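Local coordinates for protein prolyl oligopeptidase (Novosphingobium capsulatum, PDB 1YR2) that probably cleaves oligopeptides after proline, and far less readily after alanine, as a serine endopeptidase of the S9A family, at residues P41-V46 / A672-A677; E65-T70 / A655-R660; M602-F607 / R634-H639; Q609-R614 / R660-H665. All coordinates share one frame; numbering follows the deposited sequence.

Contact 1: P41-V46 / A672-A677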
loop_
_atom_site.group_PDB
_atom_site.type_symbol
_atom_site.label_atom_id
_atom_site.label_comp_id
_atom_site.label_asym_id
_atom_site.label_seq_id
_atom_site.Cartn_x
_atom_site.Cartn_y
_atom_site.Cartn_z
ATOM N N PRO A 41 -2.050 -35.822 -13.441
ATOM C CA PRO A 41 -0.831 -36.537 -13.052
ATOM C C PRO A 41 -1.036 -37.219 -11.712
ATOM O O PRO A 41 -1.899 -36.785 -10.936
ATOM C CB PRO A 41 0.216 -35.438 -12.952
ATOM C CG PRO A 41 -0.342 -34.322 -13.832
ATOM C CD PRO A 41 -1.818 -34.360 -13.527
ATOM N N ALA A 42 -0.300 -38.296 -11.473
ATOM C CA ALA A 42 -0.470 -39.061 -10.263
ATOM C C ALA A 42 -0.120 -38.232 -9.005
ATOM O O ALA A 42 0.792 -37.425 -8.995
ATOM C CB ALA A 42 0.379 -40.357 -10.332
ATOM N N SER A 43 -0.869 -38.441 -7.940
ATOM C CA SER A 43 -0.451 -37.953 -6.629
ATOM C C SER A 43 -0.429 -39.140 -5.666
ATOM O O SER A 43 -1.361 -39.314 -4.924
ATOM C CB SER A 43 -1.417 -36.854 -6.165
ATOM O OG SER A 43 -1.265 -35.706 -7.022
ATOM N N PRO A 44 0.600 -39.989 -5.720
ATOM C CA PRO A 44 0.646 -41.179 -4.852
ATOM C C PRO A 44 0.446 -40.849 -3.363
ATOM O O PRO A 44 0.905 -39.808 -2.896
ATOM C CB PRO A 44 2.060 -41.736 -5.087
ATOM C CG PRO A 44 2.447 -41.220 -6.477
ATOM C CD PRO A 44 1.806 -39.881 -6.552
ATOM N N GLN A 45 -0.255 -41.713 -2.648
ATOM C CA GLN A 45 -0.504 -41.522 -1.223
ATOM C C GLN A 45 0.424 -42.412 -0.419
ATOM O O GLN A 45 0.655 -43.550 -0.789
ATOM C CB GLN A 45 -1.931 -41.885 -0.907
ATOM C CG GLN A 45 -2.873 -40.950 -1.551
ATOM C CD GLN A 45 -4.313 -41.268 -1.252
ATOM O OE1 GLN A 45 -4.689 -41.454 -0.103
ATOM N NE2 GLN A 45 -5.136 -41.319 -2.290
ATOM N N VAL A 46 0.984 -41.874 0.652
ATOM C CA VAL A 46 1.667 -42.662 1.657
ATOM C C VAL A 46 0.702 -42.605 2.840
ATOM O O VAL A 46 0.612 -41.582 3.512
ATOM C CB VAL A 46 3.052 -42.053 2.021
ATOM C CG1 VAL A 46 3.715 -42.836 3.176
ATOM C CG2 VAL A 46 4.000 -42.005 0.783
ATOM N N ALA A 672 -5.113 -33.231 -2.907
ATOM C CA ALA A 672 -6.378 -33.542 -2.303
ATOM C C ALA A 672 -7.544 -33.266 -3.240
ATOM O O ALA A 672 -8.420 -34.152 -3.411
ATOM C CB ALA A 672 -6.585 -32.782 -0.933
ATOM N N LEU A 673 -7.559 -32.077 -3.866
ATOM C CA LEU A 673 -8.615 -31.737 -4.820
ATOM C C LEU A 673 -8.642 -32.694 -6.025
ATOM O O LEU A 673 -9.716 -33.069 -6.460
ATOM C CB LEU A 673 -8.388 -30.326 -5.413
ATOM C CG LEU A 673 -8.494 -29.126 -4.500
ATOM C CD1 LEU A 673 -8.171 -27.893 -5.247
ATOM C CD2 LEU A 673 -9.899 -28.993 -3.902
ATOM N N GLN A 674 -7.476 -33.035 -6.590
ATOM C CA GLN A 674 -7.411 -33.874 -7.798
ATOM C C GLN A 674 -7.802 -35.328 -7.473
ATOM O O GLN A 674 -8.373 -36.013 -8.291
ATOM C CB GLN A 674 -6.036 -33.861 -8.451
ATOM C CG GLN A 674 -5.727 -32.577 -9.205
ATOM C CD GLN A 674 -4.353 -32.506 -9.792
ATOM O OE1 GLN A 674 -3.520 -33.445 -9.642
ATOM N NE2 GLN A 674 -4.067 -31.351 -10.452
ATOM N N THR A 675 -7.527 -35.756 -6.246
ATOM C CA THR A 675 -7.917 -37.075 -5.769
ATOM C C THR A 675 -9.399 -37.199 -5.383
ATOM O O THR A 675 -9.960 -38.289 -5.457
ATOM C CB THR A 675 -7.086 -37.408 -4.570
ATOM O OG1 THR A 675 -5.712 -37.399 -4.968
ATOM C CG2 THR A 675 -7.390 -38.863 -4.020
ATOM N N ALA A 676 -10.014 -36.115 -4.924
ATOM C CA ALA A 676 -11.397 -36.138 -4.485
ATOM C C ALA A 676 -12.376 -36.236 -5.638
ATOM O O ALA A 676 -12.064 -35.868 -6.740
ATOM C CB ALA A 676 -11.736 -34.903 -3.630
ATOM N N ALA A 677 -13.581 -36.719 -5.330
ATOM C CA ALA A 677 -14.703 -36.759 -6.274
ATOM C C ALA A 677 -15.541 -35.462 -6.222
ATOM O O ALA A 677 -16.554 -35.386 -5.526
ATOM C CB ALA A 677 -15.566 -37.981 -5.946
HETATM O O HOH W 1 -3.168 -35.915 -8.880
#
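Water 1 is the best-held polar centre here, gripped by three bonds: it donates to Pro41 O (2.6 Å) and to Gln674 OE1 (2.6 Å), and it accepts from Ser43 OG (2.7 Å). Through it the N-terminal arm of the chain is tied to the last turn of helix 664-675 in the alpha/beta-hydrolase domain, which in prolyl oligopeptidases is built from both ends of the sequence. The water spans a gap in which Ser43 OG and Gln674 OE1 lie 4.1 Å apart. Both of these atoms have a second partner, Ser43 OG meeting Trp77 NE1 and Gln674 OE1 meeting Gln81 NE2, each on helix 72-89. Gln674 runs out extended beyond CG (chi2 177°), and its NE2 bonds to His683 O on the edge strand 683-687, so the flat amide is held at both ends and its rotation is fixed. With both of its hydrogens pointed at Pro41 O and Gln674 OE1, the water can only accept from the Ser43 hydroxyl. Nearer the helix end, Thr675 has OG1 beside its own backbone N (chi1 -60°) and hydrogen-bonded back to Ala671 O, which turns its methyl toward the arm. The extended side chain of Gln45 comes to meet it tip to tip, with Gln45 NE2 3.8 Å from Thr675 CG2.

Contact 2: E65-T70 / A655-R660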
loop_
_atom_site.group_PDB
_atom_site.type_symbol
_atom_site.label_atom_id
_atom_site.label_comp_id
_atom_site.label_asym_id
_atom_site.label_seq_id
_atom_site.Cartn_x
_atom_site.Cartn_y
_atom_site.Cartn_z
ATOM N N GLU A 65 5.588 -32.067 1.318
ATOM C CA GLU A 65 6.184 -30.996 2.094
ATOM C C GLU A 65 7.716 -30.895 1.893
ATOM O O GLU A 65 8.312 -29.902 2.281
ATOM C CB GLU A 65 5.884 -31.157 3.591
ATOM C CG GLU A 65 4.394 -31.014 3.977
ATOM C CD GLU A 65 4.121 -31.275 5.463
ATOM O OE1 GLU A 65 5.081 -31.437 6.257
ATOM O OE2 GLU A 65 2.938 -31.321 5.839
ATOM N N ALA A 66 8.346 -31.922 1.332
ATOM C CA ALA A 66 9.800 -31.916 1.175
ATOM C C ALA A 66 10.241 -30.899 0.134
ATOM O O ALA A 66 9.489 -30.555 -0.782
ATOM C CB ALA A 66 10.332 -33.288 0.820
ATOM N N ASP A 67 11.468 -30.384 0.320
ATOM C CA ASP A 67 12.027 -29.347 -0.567
ATOM C C ASP A 67 12.223 -29.883 -2.015
ATOM O O ASP A 67 12.934 -30.849 -2.247
ATOM C CB ASP A 67 13.364 -28.864 0.049
ATOM C CG ASP A 67 13.812 -27.537 -0.473
ATOM O OD1 ASP A 67 13.960 -27.370 -1.706
ATOM O OD2 ASP A 67 14.045 -26.582 0.304
ATOM N N VAL A 68 11.626 -29.209 -2.993
ATOM C CA VAL A 68 11.716 -29.604 -4.384
ATOM C C VAL A 68 13.166 -29.644 -4.883
ATOM O O VAL A 68 13.461 -30.368 -5.811
ATOM C CB VAL A 68 10.888 -28.665 -5.291
ATOM C CG1 VAL A 68 11.600 -27.351 -5.507
ATOM C CG2 VAL A 68 10.557 -29.336 -6.601
ATOM N N ARG A 69 14.051 -28.859 -4.270
ATOM C CA ARG A 69 15.452 -28.831 -4.697
ATOM C C ARG A 69 16.266 -30.054 -4.275
ATOM O O ARG A 69 17.341 -30.296 -4.841
ATOM C CB ARG A 69 16.128 -27.569 -4.182
ATOM C CG ARG A 69 15.515 -26.318 -4.707
ATOM C CD ARG A 69 15.948 -25.091 -3.981
ATOM N NE ARG A 69 15.507 -25.068 -2.596
ATOM C CZ ARG A 69 15.828 -24.121 -1.738
ATOM N NH1 ARG A 69 16.613 -23.113 -2.103
ATOM N NH2 ARG A 69 15.374 -24.177 -0.500
ATOM N N THR A 70 15.799 -30.792 -3.265
ATOM C CA THR A 70 16.538 -31.947 -2.777
ATOM C C THR A 70 15.755 -33.246 -2.739
ATOM O O THR A 70 16.315 -34.249 -2.352
ATOM C CB THR A 70 17.137 -31.674 -1.387
ATOM O OG1 THR A 70 16.128 -31.252 -0.484
ATOM C CG2 THR A 70 18.121 -30.486 -1.427
ATOM N N ALA A 655 5.099 -20.422 -6.427
ATOM C CA ALA A 655 6.405 -20.823 -6.955
ATOM C C ALA A 655 6.772 -22.140 -6.292
ATOM O O ALA A 655 6.099 -22.562 -5.335
ATOM C CB ALA A 655 7.470 -19.772 -6.668
ATOM N N ASP A 656 7.792 -22.804 -6.815
ATOM C CA ASP A 656 8.157 -24.138 -6.350
ATOM C C ASP A 656 8.978 -24.095 -5.063
ATOM O O ASP A 656 9.051 -25.097 -4.346
ATOM C CB ASP A 656 8.872 -24.946 -7.444
ATOM C CG ASP A 656 10.201 -24.365 -7.845
ATOM O OD1 ASP A 656 10.417 -23.133 -7.737
ATOM O OD2 ASP A 656 11.098 -25.079 -8.320
ATOM N N THR A 657 9.553 -22.928 -4.784
ATOM C CA THR A 657 10.069 -22.571 -3.456
ATOM C C THR A 657 9.529 -21.223 -3.009
ATOM O O THR A 657 9.260 -20.319 -3.828
ATOM C CB THR A 657 11.593 -22.522 -3.412
ATOM O OG1 THR A 657 12.088 -21.569 -4.368
ATOM C CG2 THR A 657 12.170 -23.868 -3.831
ATOM N N ASP A 658 9.410 -21.074 -1.688
ATOM C CA ASP A 658 8.804 -19.885 -1.105
ATOM C C ASP A 658 9.115 -19.910 0.386
ATOM O O ASP A 658 8.751 -20.862 1.099
ATOM C CB ASP A 658 7.287 -19.891 -1.354
ATOM C CG ASP A 658 6.597 -18.564 -1.007
ATOM O OD1 ASP A 658 6.875 -17.944 0.084
ATOM O OD2 ASP A 658 5.710 -18.096 -1.768
ATOM N N ASP A 659 9.808 -18.873 0.847
ATOM C CA ASP A 659 10.213 -18.793 2.258
ATOM C C ASP A 659 9.106 -18.392 3.203
ATOM O O ASP A 659 9.215 -18.603 4.409
ATOM C CB ASP A 659 11.329 -17.788 2.423
ATOM C CG ASP A 659 12.605 -18.260 1.776
ATOM O OD1 ASP A 659 12.912 -19.470 1.852
ATOM O OD2 ASP A 659 13.336 -17.489 1.146
ATOM N N ARG A 660 8.098 -17.744 2.654
ATOM C CA ARG A 660 7.076 -17.140 3.458
ATOM C C ARG A 660 5.959 -18.116 3.698
ATOM O O ARG A 660 5.683 -18.424 4.825
ATOM C CB ARG A 660 6.560 -15.909 2.768
ATOM C CG ARG A 660 5.653 -15.130 3.637
ATOM C CD ARG A 660 5.372 -13.736 3.122
ATOM N NE ARG A 660 4.643 -13.025 4.156
ATOM C CZ ARG A 660 3.327 -13.020 4.310
ATOM N NH1 ARG A 660 2.524 -13.659 3.462
ATOM N NH2 ARG A 660 2.802 -12.335 5.324
HETATM O O HOH W 2 9.390 -27.107 -2.584
#
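The guanidinium of Arg69 carries Thr657 CG2 over one face, 3.8 Å from Arg69 NE, while its edge is taken by the carboxylate of Asp67, in the same plane. The grip is side-on and two-pronged: Arg69 NE reaches the syn lone pair of Asp67 OD1 at 2.9 Å, almost straight at 174°, and Arg69 NH2 reaches the syn lone pair of Asp67 OD2, also at 2.9 Å. Asp67 OD1 accepts a second time, through its anti lone pair, from Arg69 N at 3.0 Å, which makes an Asx turn just ahead of helix 72-89. A bend at chi3 (-65°) brings the arginine back over this turn. Val68, between the pair, sends CG1 to the loop after strand 649-654, where it lies 3.6 Å from Asp656 O and 3.9 Å from Thr657 CG2; Val68 and Asp656 cross at about a right angle. Behind it, Val68 also rests on Val74, Ala75 and Val78 of helix 72-89. Water 2 joins the backbones, accepting from Val68 N and donating to Asp656 O at 2.7 Å. In the alpha/beta-hydrolase fold this loop commonly bears the acid of the catalytic triad. Arg69 and Asp67 largely answer each other's charge within 65-70; what spans the two loops is methyl contact and one water, with at most a longer-range attraction between Arg69 and the acidic 655-660 loop.

Contact 3: M602-F607 / R634-H639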
loop_
_atom_site.group_PDB
_atom_site.type_symbol
_atom_site.label_atom_id
_atom_site.label_comp_id
_atom_site.label_asym_id
_atom_site.label_seq_id
_atom_site.Cartn_x
_atom_site.Cartn_y
_atom_site.Cartn_z
ATOM N N MET A 602 -2.809 -23.651 3.429
ATOM C CA MET A 602 -3.862 -24.651 3.229
ATOM C C MET A 602 -3.909 -25.738 4.305
ATOM O O MET A 602 -4.978 -26.257 4.573
ATOM C CB MET A 602 -3.762 -25.265 1.826
ATOM C CG MET A 602 -3.788 -24.224 0.700
ATOM S SD MET A 602 -5.168 -22.981 0.893
ATOM C CE MET A 602 -5.615 -22.802 -0.858
ATOM N N ASP A 603 -2.767 -26.043 4.923
ATOM C CA ASP A 603 -2.742 -26.968 6.036
ATOM C C ASP A 603 -2.593 -26.173 7.346
ATOM O O ASP A 603 -1.505 -25.798 7.767
ATOM C CB ASP A 603 -1.634 -27.999 5.867
ATOM C CG ASP A 603 -1.692 -29.102 6.951
ATOM O OD1 ASP A 603 -2.275 -28.847 8.065
ATOM O OD2 ASP A 603 -1.156 -30.219 6.796
ATOM N N MET A 604 -3.727 -25.878 7.937
ATOM C CA MET A 604 -3.820 -25.036 9.126
ATOM C C MET A 604 -3.538 -25.808 10.395
ATOM O O MET A 604 -3.536 -25.228 11.485
ATOM C CB MET A 604 -5.224 -24.438 9.186
ATOM C CG MET A 604 -5.504 -23.425 8.096
ATOM S SD MET A 604 -4.378 -22.011 8.107
ATOM C CE MET A 604 -4.634 -21.328 9.710
ATOM N N LEU A 605 -3.306 -27.112 10.275
ATOM C CA LEU A 605 -2.885 -27.910 11.409
ATOM C C LEU A 605 -1.369 -27.956 11.538
ATOM O O LEU A 605 -0.874 -28.268 12.624
ATOM C CB LEU A 605 -3.447 -29.340 11.334
ATOM C CG LEU A 605 -4.953 -29.453 11.193
ATOM C CD1 LEU A 605 -5.342 -30.965 11.267
ATOM C CD2 LEU A 605 -5.627 -28.654 12.239
ATOM N N ARG A 606 -0.660 -27.665 10.432
ATOM C CA ARG A 606 0.788 -27.777 10.389
ATOM C C ARG A 606 1.512 -26.477 9.980
ATOM O O ARG A 606 2.718 -26.495 9.720
ATOM C CB ARG A 606 1.172 -28.919 9.436
ATOM C CG ARG A 606 0.831 -30.291 9.971
ATOM C CD ARG A 606 1.125 -31.411 8.998
ATOM N NE ARG A 606 2.552 -31.502 8.665
ATOM C CZ ARG A 606 3.484 -31.967 9.476
ATOM N NH1 ARG A 606 3.203 -32.386 10.696
ATOM N NH2 ARG A 606 4.728 -32.020 9.069
ATOM N N PHE A 607 0.812 -25.359 9.936
ATOM C CA PHE A 607 1.389 -24.100 9.406
ATOM C C PHE A 607 2.588 -23.622 10.228
ATOM O O PHE A 607 3.560 -23.079 9.685
ATOM C CB PHE A 607 0.340 -22.988 9.345
ATOM C CG PHE A 607 -0.058 -22.470 10.685
ATOM C CD1 PHE A 607 0.684 -21.484 11.291
ATOM C CD2 PHE A 607 -1.175 -22.948 11.343
ATOM C CE1 PHE A 607 0.349 -21.005 12.521
ATOM C CE2 PHE A 607 -1.501 -22.474 12.569
ATOM C CZ PHE A 607 -0.707 -21.513 13.177
ATOM N N ARG A 634 -11.816 -27.184 11.880
ATOM C CA ARG A 634 -13.102 -26.891 11.247
ATOM C C ARG A 634 -12.977 -26.180 9.909
ATOM O O ARG A 634 -13.881 -26.264 9.112
ATOM C CB ARG A 634 -13.987 -26.036 12.172
ATOM C CG ARG A 634 -14.545 -26.815 13.330
ATOM C CD ARG A 634 -15.057 -25.954 14.496
ATOM N NE ARG A 634 -15.352 -26.800 15.665
ATOM C CZ ARG A 634 -15.141 -26.482 16.951
ATOM N NH1 ARG A 634 -14.633 -25.299 17.327
ATOM N NH2 ARG A 634 -15.411 -27.386 17.881
ATOM N N TYR A 635 -11.854 -25.516 9.657
ATOM C CA TYR A 635 -11.681 -24.782 8.387
ATOM C C TYR A 635 -10.417 -25.011 7.576
ATOM O O TYR A 635 -10.318 -24.516 6.434
ATOM C CB TYR A 635 -11.920 -23.295 8.598
ATOM C CG TYR A 635 -10.853 -22.540 9.367
ATOM C CD1 TYR A 635 -9.665 -22.168 8.764
ATOM C CD2 TYR A 635 -11.049 -22.154 10.687
ATOM C CE1 TYR A 635 -8.704 -21.431 9.429
ATOM C CE2 TYR A 635 -10.062 -21.425 11.393
ATOM C CZ TYR A 635 -8.892 -21.068 10.750
ATOM O OH TYR A 635 -7.888 -20.326 11.372
ATOM N N SER A 636 -9.449 -25.761 8.105
ATOM C CA SER A 636 -8.209 -26.058 7.375
ATOM C C SER A 636 -8.544 -26.557 5.975
ATOM O O SER A 636 -9.115 -27.630 5.863
ATOM C CB SER A 636 -7.451 -27.143 8.117
ATOM O OG SER A 636 -6.280 -27.538 7.427
ATOM N N PRO A 637 -8.281 -25.780 4.915
ATOM C CA PRO A 637 -8.729 -26.183 3.563
ATOM C C PRO A 637 -8.310 -27.622 3.150
ATOM O O PRO A 637 -9.131 -28.327 2.590
ATOM C CB PRO A 637 -8.140 -25.120 2.650
ATOM C CG PRO A 637 -8.003 -23.949 3.543
ATOM C CD PRO A 637 -7.644 -24.463 4.935
ATOM N N TYR A 638 -7.110 -28.048 3.494
ATOM C CA TYR A 638 -6.605 -29.368 3.087
ATOM C C TYR A 638 -7.405 -30.494 3.720
ATOM O O TYR A 638 -7.565 -31.542 3.102
ATOM C CB TYR A 638 -5.115 -29.453 3.464
ATOM C CG TYR A 638 -4.424 -30.797 3.330
ATOM C CD1 TYR A 638 -4.272 -31.420 2.096
ATOM C CD2 TYR A 638 -3.892 -31.431 4.446
ATOM C CE1 TYR A 638 -3.603 -32.674 1.978
ATOM C CE2 TYR A 638 -3.212 -32.676 4.350
ATOM C CZ TYR A 638 -3.067 -33.277 3.113
ATOM O OH TYR A 638 -2.383 -34.474 3.034
ATOM N N HIS A 639 -7.931 -30.270 4.916
ATOM C CA HIS A 639 -8.618 -31.311 5.690
ATOM C C HIS A 639 -10.121 -31.279 5.486
ATOM O O HIS A 639 -10.822 -32.103 6.055
ATOM C CB HIS A 639 -8.313 -31.179 7.203
ATOM C CG HIS A 639 -6.871 -31.332 7.521
ATOM N ND1 HIS A 639 -6.030 -30.250 7.613
ATOM C CD2 HIS A 639 -6.108 -32.432 7.717
ATOM C CE1 HIS A 639 -4.801 -30.681 7.859
ATOM N NE2 HIS A 639 -4.823 -32.003 7.913
HETATM O O HOH W 3 -1.814 -32.475 8.209
#
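The imidazole of His639 is enclosed on both faces and along its edge. Leu605 CD1 covers one face in a CH-pi contact, 3.6 Å from the His639 ring centroid, and Tyr638 CD2 covers the opposite one. At the edge, His639 ND1 shares a hydrogen bond with Ser636 OG (2.7 Å), Asp603 OD1 stands 3.1 Å from His639 CE1, and water 3 links His639 NE2 to Asp603 OD2. Ser636 OG, anti to its backbone N (chi1 177°), is also met by Met604 N at 3.1 Å, so one hydroxyl holds both the ring and the facing loop. A backbone bond, Tyr638 N to Met602 O (3.0 Å), comes from above the carbonyl plane. Beside it, Met604 CG packs 4.0 Å from both Pro637 CD and Tyr635 CE1. In the next shell, Asp603 OD1 accepts from Leu605 N (3.0 Å), and Asp603 OD2 has Lys668 of helix 664-675 as its salt-bridge partner; Tyr638 OH is bonded to Asp59. An alanine in place of Asp603 removes the carboxylate that partners Lys668 and accepts from Leu605 N, and would probably loosen the turn that carries Leu605 onto the imidazole. The result is an Asx turn in the loop after strand 594-598, docked on the 3-10 turn 637-639, in the excursion that this alpha/beta-hydrolase domain makes before strand 649-654.

Contact 4: Q609-R614 / R660-H665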
loop_
_atom_site.group_PDB
_atom_site.type_symbol
_atom_site.label_atom_id
_atom_site.label_comp_id
_atom_site.label_asym_id
_atom_site.label_seq_id
_atom_site.Cartn_x
_atom_site.Cartn_y
_atom_site.Cartn_z
ATOM N N GLN A 609 4.866 -25.471 11.585
ATOM C CA GLN A 609 5.995 -26.386 11.456
ATOM C C GLN A 609 6.998 -25.892 10.441
ATOM O O GLN A 609 8.020 -26.523 10.248
ATOM C CB GLN A 609 5.545 -27.773 10.973
ATOM C CG GLN A 609 4.337 -28.365 11.712
ATOM C CD GLN A 609 4.696 -29.232 12.888
ATOM O OE1 GLN A 609 5.858 -29.380 13.221
ATOM N NE2 GLN A 609 3.687 -29.825 13.514
ATOM N N PHE A 610 6.691 -24.808 9.735
ATOM C CA PHE A 610 7.558 -24.386 8.638
ATOM C C PHE A 610 8.136 -23.008 8.830
ATOM O O PHE A 610 7.639 -22.198 9.648
ATOM C CB PHE A 610 6.836 -24.501 7.291
ATOM C CG PHE A 610 6.192 -25.827 7.077
ATOM C CD1 PHE A 610 6.946 -26.925 6.668
ATOM C CD2 PHE A 610 4.836 -25.991 7.307
ATOM C CE1 PHE A 610 6.348 -28.145 6.492
ATOM C CE2 PHE A 610 4.236 -27.220 7.106
ATOM C CZ PHE A 610 4.991 -28.289 6.703
ATOM N N THR A 611 9.253 -22.783 8.120
ATOM C CA THR A 611 9.968 -21.515 8.125
ATOM C C THR A 611 9.470 -20.606 9.267
ATOM O O THR A 611 9.697 -20.881 10.434
ATOM C CB THR A 611 9.800 -20.826 6.722
ATOM O OG1 THR A 611 8.398 -20.590 6.405
ATOM C CG2 THR A 611 10.337 -21.751 5.590
ATOM N N ALA A 612 8.592 -19.720 8.835
ATOM C CA ALA A 612 8.155 -18.473 9.363
ATOM C C ALA A 612 6.734 -18.535 9.947
ATOM O O ALA A 612 6.197 -17.524 10.433
ATOM C CB ALA A 612 8.070 -17.535 8.137
ATOM N N GLY A 613 6.090 -19.690 9.801
ATOM C CA GLY A 613 4.674 -19.789 10.039
ATOM C C GLY A 613 4.351 -19.715 11.514
ATOM O O GLY A 613 3.217 -19.380 11.896
ATOM N N ARG A 614 5.328 -20.024 12.358
ATOM C CA ARG A 614 5.108 -19.927 13.812
ATOM C C ARG A 614 4.717 -18.511 14.280
ATOM O O ARG A 614 4.023 -18.335 15.301
ATOM C CB ARG A 614 6.320 -20.457 14.566
ATOM C CG ARG A 614 6.111 -20.626 16.079
ATOM C CD ARG A 614 4.869 -21.424 16.548
ATOM N NE ARG A 614 4.751 -21.434 18.015
ATOM C CZ ARG A 614 4.016 -22.297 18.708
ATOM N NH1 ARG A 614 3.305 -23.226 18.076
ATOM N NH2 ARG A 614 3.990 -22.222 20.052
ATOM N N ARG A 660 8.098 -17.744 2.654
ATOM C CA ARG A 660 7.076 -17.140 3.458
ATOM C C ARG A 660 5.959 -18.116 3.698
ATOM O O ARG A 660 5.683 -18.424 4.825
ATOM C CB ARG A 660 6.560 -15.909 2.768
ATOM C CG ARG A 660 5.653 -15.130 3.637
ATOM C CD ARG A 660 5.372 -13.736 3.122
ATOM N NE ARG A 660 4.643 -13.025 4.156
ATOM C CZ ARG A 660 3.327 -13.020 4.310
ATOM N NH1 ARG A 660 2.524 -13.659 3.462
ATOM N NH2 ARG A 660 2.802 -12.335 5.324
ATOM N N VAL A 661 5.320 -18.577 2.636
ATOM C CA VAL A 661 4.363 -19.678 2.752
ATOM C C VAL A 661 4.928 -20.870 1.982
ATOM O O VAL A 661 4.971 -20.823 0.772
ATOM C CB VAL A 661 2.986 -19.324 2.169
ATOM C CG1 VAL A 661 2.012 -20.495 2.358
ATOM C CG2 VAL A 661 2.388 -18.047 2.811
ATOM N N VAL A 662 5.334 -21.930 2.675
ATOM C CA VAL A 662 6.002 -23.043 1.971
ATOM C C VAL A 662 5.038 -23.634 0.926
ATOM O O VAL A 662 3.834 -23.797 1.182
ATOM C CB VAL A 662 6.550 -24.147 2.889
ATOM C CG1 VAL A 662 7.774 -23.622 3.718
ATOM C CG2 VAL A 662 5.467 -24.731 3.782
ATOM N N PRO A 663 5.556 -23.981 -0.245
ATOM C CA PRO A 663 4.676 -24.430 -1.330
ATOM C C PRO A 663 3.968 -25.734 -1.031
ATOM O O PRO A 663 2.918 -26.028 -1.643
ATOM C CB PRO A 663 5.624 -24.576 -2.533
ATOM C CG PRO A 663 6.855 -23.815 -2.161
ATOM C CD PRO A 663 6.973 -23.914 -0.652
ATOM N N GLY A 664 4.503 -26.516 -0.095
ATOM C CA GLY A 664 3.860 -27.725 0.324
ATOM C C GLY A 664 2.396 -27.586 0.670
ATOM O O GLY A 664 1.649 -28.537 0.482
ATOM N N HIS A 665 1.980 -26.449 1.237
ATOM C CA HIS A 665 0.569 -26.190 1.484
ATOM C C HIS A 665 -0.231 -26.338 0.171
ATOM O O HIS A 665 -1.220 -27.070 0.114
ATOM C CB HIS A 665 0.327 -24.772 2.033
ATOM C CG HIS A 665 0.781 -24.554 3.444
ATOM N ND1 HIS A 665 0.081 -25.029 4.534
ATOM C CD2 HIS A 665 1.842 -23.863 3.944
ATOM C CE1 HIS A 665 0.708 -24.664 5.640
ATOM N NE2 HIS A 665 1.766 -23.928 5.312
HETATM O O HOH W 4 5.554 -21.240 5.732
#
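The turn at 610-613 faces the run 660-662, with Ala612 CA 6.1 Å from Arg660 CA and Phe610 CA 7.0 Å from Val662 CA. It is a beta turn closed by Gly613 N to Phe610 O, with Thr611 at its corner in an unusual conformation (phi 13°); 660-662 then leads into a turn closed by His665 N to Val662 O at the start of helix 664-675. Water 4 bridges the two segments, donating to Thr611 OG1 and Arg660 O and accepting from Val662 N (3.1 Å). Thr611 OG1 also bonds to Asp659 O. In this alpha/beta-hydrolase domain 660-665 follows strand 649-654, and Arg660, whose CB leaves the backbone away from 609-614, touches Ser575 of a probable nucleophile elbow with its side chain. Val662 stands across Phe610 at about a right angle: Val662 CG2 lies over one ring face, 3.5 Å from Phe610 CG, with Gln609 CB over the other. The second branch, Val662 CG1, slides past Thr611 to come 3.7 Å from Thr611 CG2. An alanine at Val662 lacks both methyls, and would probably leave the Phe610 ring and Thr611 less firmly packed against 660-665. Phe610 also turns its edge to the face of His665 in an offset edge-to-face pair, ring centroids 5.8 Å apart and planes at 74°. His665 ND1 is bonded to Asp603 N, which fixes the imidazole that Phe610 meets.

Overall arrangement
From the N terminus, 41-46 and then 65-70, flanking strands 49-52 and 55-58, reach over roughly 600 residues, the beta-propeller among them, to the C-terminal part of the hydrolase domain. Contact 1 closes the widest loop and the other three nest inside it; contact 3 is also nested in the loop of contact 2. The long loop after strand 594-598 is folded onto the turn before strand 649-654 by contact 3 and onto the start of helix 664-675 by contact 4. Contact 4 crosses contact 3 and also contact 2, with which it shares Arg660. Contact 1 uses the far end of that helix. The salt bridge from Glu65 OE2 to Arg606 NE (2.9 Å) joins contacts 2 and 3.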